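Local structure of LRA-12 (5AEB) at residues G149-V154 / F168-K173; R180-N185 / K216-D221. The protein is a class B3 di-zinc metallo-beta-lactamase that hydrolyses beta-lactam antibiotics, carbapenems among them. All coordinates share one frame; numbering follows the deposited sequence.

Both contacts belong to the five-stranded mixed sheet, one of two in the alpha-beta/beta-alpha metallo-beta-lactamase fold. Interaction 1 pairs its strands 151-157 and 166-173 as a beta hairpin; interaction 2 follows along the chain, where strand 178-184 meets the loop between helix 204-216 and the edge strand 222-225. Their centres lie about 12 Å apart, and strands 166-173 and 178-184 are antiparallel neighbours joining them. The closest tie is a salt bridge, Asp171 OD1 to Arg180 NE, 2.6 Å. They span the sheet from its second strand to the approach to its last. Interaction 2 lies away from the zinc sites, but the Phe168 side chain is about 9 Å from that of zinc ligand Gln84.

Interaction 1 (G149-V154 / F168-K173); sequences GDTKLV and FLFDTK
Strands 151-157 and 166-173 form an antiparallel beta hairpin within the second sheet of the metallo-beta-lactamase fold, and the segments meet where its strands splay apart. Direct backbone bonding is confined to the Val154-Leu169 pair. Val154 N donates to Leu169 O (2.8 Å, N-H...O angle 168°) and Leu169 N donates to Val154 O (2.9 Å), both in the plane of the accepting carbonyl. Phe168 CA adds a C-H...O contact to that second oxygen.

Near Thr151 and Thr172 the gap widens and two waters take over the pairing. One accepts from Lys152 N and donates to Asp171 O; the other donates to Lys152 O and accepts from Asp171 N, so the strands stay linked through solvent.

On the buried face apolar contact centres on Leu153, which touches Ile43 of the other sheet; Val154 and Leu169 pair CB to CB on the opposite face. Leu153 CD2 reaches Phe168 CB, while CD1 lies alongside the root of Phe170, whose side chain points the same way. Phe170 CG sits between its backbone N and carbonyl carbon (chi1 72°), the crowded position, and Phe170 CB comes within 3.6 Å of Leu153 CD1 and 3.2 Å of Lys152 O.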
loop_
_atom_site.group_PDB
_atom_site.type_symbol
_atom_site.label_atom_id
_atom_site.label_comp_id
_atom_site.label_asym_id
_atom_site.label_seq_id
_atom_site.Cartn_x
_atom_site.Cartn_y
_atom_site.Cartn_z
ATOM N N GLY A 149 10.372 12.168 12.580
ATOM C CA GLY A 149 11.674 12.807 12.441
ATOM C C GLY A 149 11.650 13.868 11.356
ATOM O O GLY A 149 10.847 14.797 11.390
ATOM N N ASP A 150 12.528 13.719 10.378
ATOM C CA ASP A 150 12.601 14.698 9.313
ATOM C C ASP A 150 11.817 14.248 8.061
ATOM O O ASP A 150 11.867 14.903 7.030
ATOM C CB ASP A 150 14.077 14.999 8.973
ATOM C CG ASP A 150 14.871 15.531 10.172
ATOM O OD1 ASP A 150 14.318 16.330 10.964
ATOM O OD2 ASP A 150 16.060 15.154 10.323
ATOM N N THR A 151 11.119 13.117 8.155
ATOM C CA THR A 151 10.303 12.614 7.050
ATOM C C THR A 151 8.879 13.153 7.204
ATOM O O THR A 151 8.346 13.229 8.316
ATOM C CB THR A 151 10.364 11.064 7.011
ATOM O OG1 THR A 151 11.716 10.659 6.771
ATOM C CG2 THR A 151 9.473 10.460 5.925
ATOM N N LYS A 152 8.294 13.572 6.091
ATOM C CA LYS A 152 6.914 14.017 6.040
ATOM C C LYS A 152 6.205 13.324 4.874
ATOM O O LYS A 152 6.626 13.465 3.725
ATOM C CB LYS A 152 6.892 15.525 5.849
ATOM C CG LYS A 152 5.538 16.198 5.895
ATOM C CD LYS A 152 5.737 17.706 5.974
ATOM C CE LYS A 152 4.419 18.452 6.143
ATOM N NZ LYS A 152 4.615 19.879 6.534
ATOM N N LEU A 153 5.162 12.545 5.173
ATOM C CA LEU A 153 4.331 11.910 4.148
ATOM C C LEU A 153 3.051 12.706 3.921
ATOM O O LEU A 153 2.461 13.224 4.865
ATOM C CB LEU A 153 3.965 10.486 4.545
ATOM C CG LEU A 153 4.973 9.399 4.117
ATOM C CD1 LEU A 153 6.340 9.633 4.719
ATOM C CD2 LEU A 153 4.477 8.030 4.527
ATOM N N VAL A 154 2.644 12.832 2.673
ATOM C CA VAL A 154 1.362 13.369 2.350
ATOM C C VAL A 154 0.463 12.196 1.901
ATOM O O VAL A 154 0.774 11.497 0.910
ATOM C CB VAL A 154 1.433 14.413 1.218
ATOM C CG1 VAL A 154 0.034 14.952 0.925
ATOM C CG2 VAL A 154 2.316 15.583 1.624
ATOM N N PHE A 168 0.750 7.614 -0.845
ATOM C CA PHE A 168 1.592 8.469 -0.044
ATOM C C PHE A 168 2.690 9.059 -0.914
ATOM O O PHE A 168 3.360 8.363 -1.668
ATOM C CB PHE A 168 2.203 7.741 1.168
ATOM C CG PHE A 168 1.186 7.083 2.039
ATOM C CD1 PHE A 168 0.553 7.797 3.043
ATOM C CD2 PHE A 168 0.820 5.763 1.814
ATOM C CE1 PHE A 168 -0.423 7.191 3.840
ATOM C CE2 PHE A 168 -0.134 5.152 2.593
ATOM C CZ PHE A 168 -0.773 5.876 3.599
ATOM N N LEU A 169 2.830 10.364 -0.797
ATOM C CA LEU A 169 3.825 11.143 -1.501
ATOM C C LEU A 169 4.783 11.739 -0.456
ATOM O O LEU A 169 4.343 12.382 0.526
ATOM C CB LEU A 169 3.105 12.262 -2.258
ATOM C CG LEU A 169 3.833 13.213 -3.206
ATOM C CD1 LEU A 169 4.351 12.407 -4.397
ATOM C CD2 LEU A 169 2.782 14.266 -3.643
ATOM N N PHE A 170 6.082 11.485 -0.641
ATOM C CA PHE A 170 7.110 11.993 0.279
ATOM C C PHE A 170 8.486 12.065 -0.364
ATOM O O PHE A 170 8.790 11.304 -1.299
ATOM C CB PHE A 170 7.206 11.155 1.571
ATOM C CG PHE A 170 7.824 9.804 1.370
ATOM C CD1 PHE A 170 7.093 8.768 0.761
ATOM C CD2 PHE A 170 9.138 9.556 1.782
ATOM C CE1 PHE A 170 7.662 7.517 0.542
ATOM C CE2 PHE A 170 9.706 8.293 1.595
ATOM C CZ PHE A 170 8.982 7.278 0.971
ATOM N N ASP A 171 9.296 12.989 0.158
ATOM C CA ASP A 171 10.695 13.115 -0.209
ATOM C C ASP A 171 11.623 12.314 0.709
ATOM O O ASP A 171 11.437 12.315 1.918
ATOM C CB ASP A 171 11.096 14.589 -0.182
ATOM C CG ASP A 171 10.408 15.378 -1.250
ATOM O OD1 ASP A 171 10.208 14.820 -2.349
ATOM O OD2 ASP A 171 10.068 16.551 -1.022
ATOM N N THR A 172 12.581 11.602 0.112
ATOM C CA THR A 172 13.747 11.091 0.827
ATOM C C THR A 172 15.020 11.571 0.185
ATOM O O THR A 172 15.014 12.033 -0.953
ATOM C CB THR A 172 13.972 9.584 0.670
ATOM O OG1 THR A 172 12.969 8.990 -0.137
ATOM C CG2 THR A 172 14.096 8.927 1.976
ATOM N N LYS A 173 16.130 11.351 0.878
ATOM C CA LYS A 173 17.432 11.634 0.315
ATOM C C LYS A 173 18.450 10.535 0.643
ATOM O O LYS A 173 18.373 9.877 1.691
ATOM C CB LYS A 173 17.920 12.997 0.799
ATOM C CG LYS A 173 18.130 13.070 2.304
ATOM C CD LYS A 173 18.787 14.378 2.721
ATOM C CE LYS A 173 17.807 15.542 2.754
ATOM N NZ LYS A 173 18.534 16.830 2.972
HETATM O O HOH W 1 10.176 13.741 3.781
HETATM O O HOH W 2 8.493 14.864 1.815
#

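Interaction 2 (R180-N185 / K216-D221); sequences RILIAN and KNLSFD
Leu182 and Phe220 cross obliquely at the centre of this contact, where strand 178-184 meets the loop leading from helix 204-216 into strand 222-225. Phe220 CG occupies the crowded position between backbone N and carbonyl carbon (chi1 48°), and the ring presents one face to Leu182 CB. This CH-pi contact places CB 4.2 Å from the ring centroid, 27° off the normal. Leu182 CG is anti to its backbone N, and Leu182 CD2 lies above the rim of the ring, 3.4 Å from Phe220 CE2. The other methyl, Leu182 CD1, meets Leu218 CD1 at 3.9 Å, the two leucines crossing at about a right angle. Tyr254 of helix 251-267 packs edge-to-face with Phe220 and also touches Leu182.

At the other end, Arg180 runs across the loop backbone, its CG 3.5 Å from Phe220 CA, before bends at chi2 and chi3 carry the guanidinium away to its salt bridge with Asp171. A water at the guanidinium edge donates to Ser219 O and accepts a weak bond from Arg180 NH1.

Asp221 grips the backbone of Arg180 twice: Arg180 N donates to the anti lone pair of Asp221 OD2 (2.8 Å, N-H...O angle 169°), and Asp221 N donates to Arg180 O (2.8 Å). The two bonds together hold the loop against the strand just before regular pairing with strand 222-225 begins, the carboxylate taking the place of a backbone acceptor; the backbone N-H would probably favour its ionised form.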
loop_
_atom_site.group_PDB
_atom_site.type_symbol
_atom_site.label_atom_id
_atom_site.label_comp_id
_atom_site.label_asym_id
_atom_site.label_seq_id
_atom_site.Cartn_x
_atom_site.Cartn_y
_atom_site.Cartn_z
ATOM N N ARG A 180 11.506 12.354 -4.890
ATOM C CA ARG A 180 10.099 12.460 -4.572
ATOM C C ARG A 180 9.485 11.076 -4.867
ATOM O O ARG A 180 9.471 10.619 -6.005
ATOM C CB ARG A 180 9.509 13.599 -5.412
ATOM C CG ARG A 180 7.997 13.678 -5.472
ATOM C CD ARG A 180 7.361 14.162 -4.187
ATOM N NE ARG A 180 7.976 15.368 -3.640
ATOM C CZ ARG A 180 7.504 16.604 -3.763
ATOM N NH1 ARG A 180 6.400 16.835 -4.453
ATOM N NH2 ARG A 180 8.163 17.613 -3.195
ATOM N N ILE A 181 9.005 10.399 -3.836
ATOM C CA ILE A 181 8.502 9.039 -3.974
ATOM C C ILE A 181 6.967 9.022 -3.874
ATOM O O ILE A 181 6.421 9.616 -2.959
ATOM C CB ILE A 181 9.041 8.148 -2.838
ATOM C CG1 ILE A 181 10.589 8.242 -2.729
ATOM C CG2 ILE A 181 8.512 6.723 -2.982
ATOM C CD1 ILE A 181 11.325 7.302 -3.657
ATOM N N LEU A 182 6.301 8.357 -4.825
ATOM C CA LEU A 182 4.876 7.996 -4.727
ATOM C C LEU A 182 4.714 6.522 -4.392
ATOM O O LEU A 182 5.151 5.633 -5.160
ATOM C CB LEU A 182 4.164 8.246 -6.052
ATOM C CG LEU A 182 2.668 7.927 -6.196
ATOM C CD1 LEU A 182 1.811 8.733 -5.235
ATOM C CD2 LEU A 182 2.262 8.199 -7.626
ATOM N N ILE A 183 4.124 6.248 -3.240
ATOM C CA ILE A 183 3.703 4.884 -2.947
ATOM C C ILE A 183 2.263 4.869 -3.401
ATOM O O ILE A 183 1.405 5.416 -2.719
ATOM C CB ILE A 183 3.800 4.545 -1.461
ATOM C CG1 ILE A 183 5.266 4.673 -0.981
ATOM C CG2 ILE A 183 3.200 3.161 -1.203
ATOM C CD1 ILE A 183 5.429 4.492 0.513
ATOM N N ALA A 184 2.006 4.304 -4.586
ATOM C CA ALA A 184 0.690 4.479 -5.207
ATOM C C ALA A 184 -0.190 3.289 -4.971
ATOM O O ALA A 184 0.258 2.114 -5.051
ATOM C CB ALA A 184 0.810 4.725 -6.712
ATOM N N ASN A 185 -1.460 3.571 -4.689
ATOM C CA ASN A 185 -2.424 2.510 -4.823
ATOM C C ASN A 185 -3.085 2.589 -6.203
ATOM O O ASN A 185 -3.908 3.465 -6.441
ATOM C CB ASN A 185 -3.458 2.518 -3.721
ATOM C CG ASN A 185 -4.162 1.191 -3.642
ATOM O OD1 ASN A 185 -5.282 1.038 -4.168
ATOM N ND2 ASN A 185 -3.452 0.183 -3.126
ATOM N N LYS A 216 -3.042 10.783 -12.644
ATOM C CA LYS A 216 -2.373 11.199 -13.885
ATOM C C LYS A 216 -1.577 12.490 -13.672
ATOM O O LYS A 216 -0.486 12.655 -14.241
ATOM C CB LYS A 216 -3.354 11.377 -15.057
ATOM C CG LYS A 216 -3.836 10.059 -15.682
ATOM C CD LYS A 216 -5.148 10.220 -16.457
ATOM C CE LYS A 216 -5.928 8.900 -16.558
ATOM N NZ LYS A 216 -5.969 8.394 -17.962
ATOM N N ASN A 217 -2.102 13.391 -12.848
ATOM C CA ASN A 217 -1.465 14.701 -12.663
ATOM C C ASN A 217 -0.384 14.785 -11.577
ATOM O O ASN A 217 0.200 15.829 -11.386
ATOM C CB ASN A 217 -2.531 15.764 -12.400
ATOM C CG ASN A 217 -3.424 15.993 -13.609
ATOM O OD1 ASN A 217 -4.636 16.133 -13.477
ATOM N ND2 ASN A 217 -2.829 15.999 -14.783
ATOM N N LEU A 218 -0.174 13.706 -10.835
ATOM C CA LEU A 218 0.850 13.667 -9.802
ATOM C C LEU A 218 2.255 13.737 -10.446
ATOM O O LEU A 218 2.445 13.237 -11.560
ATOM C CB LEU A 218 0.721 12.386 -9.000
ATOM C CG LEU A 218 -0.485 12.334 -8.044
ATOM C CD1 LEU A 218 -0.609 10.996 -7.348
ATOM C CD2 LEU A 218 -0.386 13.470 -7.032
ATOM N N SER A 219 3.209 14.374 -9.769
ATOM C CA SER A 219 4.620 14.251 -10.162
ATOM C C SER A 219 5.535 13.748 -9.033
ATOM O O SER A 219 5.334 14.058 -7.843
ATOM C CB SER A 219 5.166 15.539 -10.796
ATOM O OG SER A 219 4.785 16.633 -10.021
ATOM N N PHE A 220 6.542 12.971 -9.455
ATOM C CA PHE A 220 7.434 12.230 -8.571
ATOM C C PHE A 220 8.597 11.689 -9.442
ATOM O O PHE A 220 8.508 11.650 -10.706
ATOM C CB PHE A 220 6.668 11.041 -7.945
ATOM C CG PHE A 220 5.897 10.242 -8.966
ATOM C CD1 PHE A 220 6.532 9.250 -9.727
ATOM C CD2 PHE A 220 4.542 10.512 -9.199
ATOM C CE1 PHE A 220 5.824 8.550 -10.719
ATOM C CE2 PHE A 220 3.846 9.806 -10.172
ATOM C CZ PHE A 220 4.478 8.834 -10.942
ATOM N N ASP A 221 9.648 11.247 -8.767
ATOM C CA ASP A 221 10.808 10.661 -9.405
ATOM C C ASP A 221 10.628 9.147 -9.484
ATOM O O ASP A 221 10.944 8.538 -10.498
ATOM C CB ASP A 221 12.047 11.016 -8.585
ATOM C CG ASP A 221 12.304 12.524 -8.552
ATOM O OD1 ASP A 221 12.335 13.125 -9.671
ATOM O OD2 ASP A 221 12.448 13.121 -7.448
HETATM O O HOH W 3 4.804 16.133 -6.412
#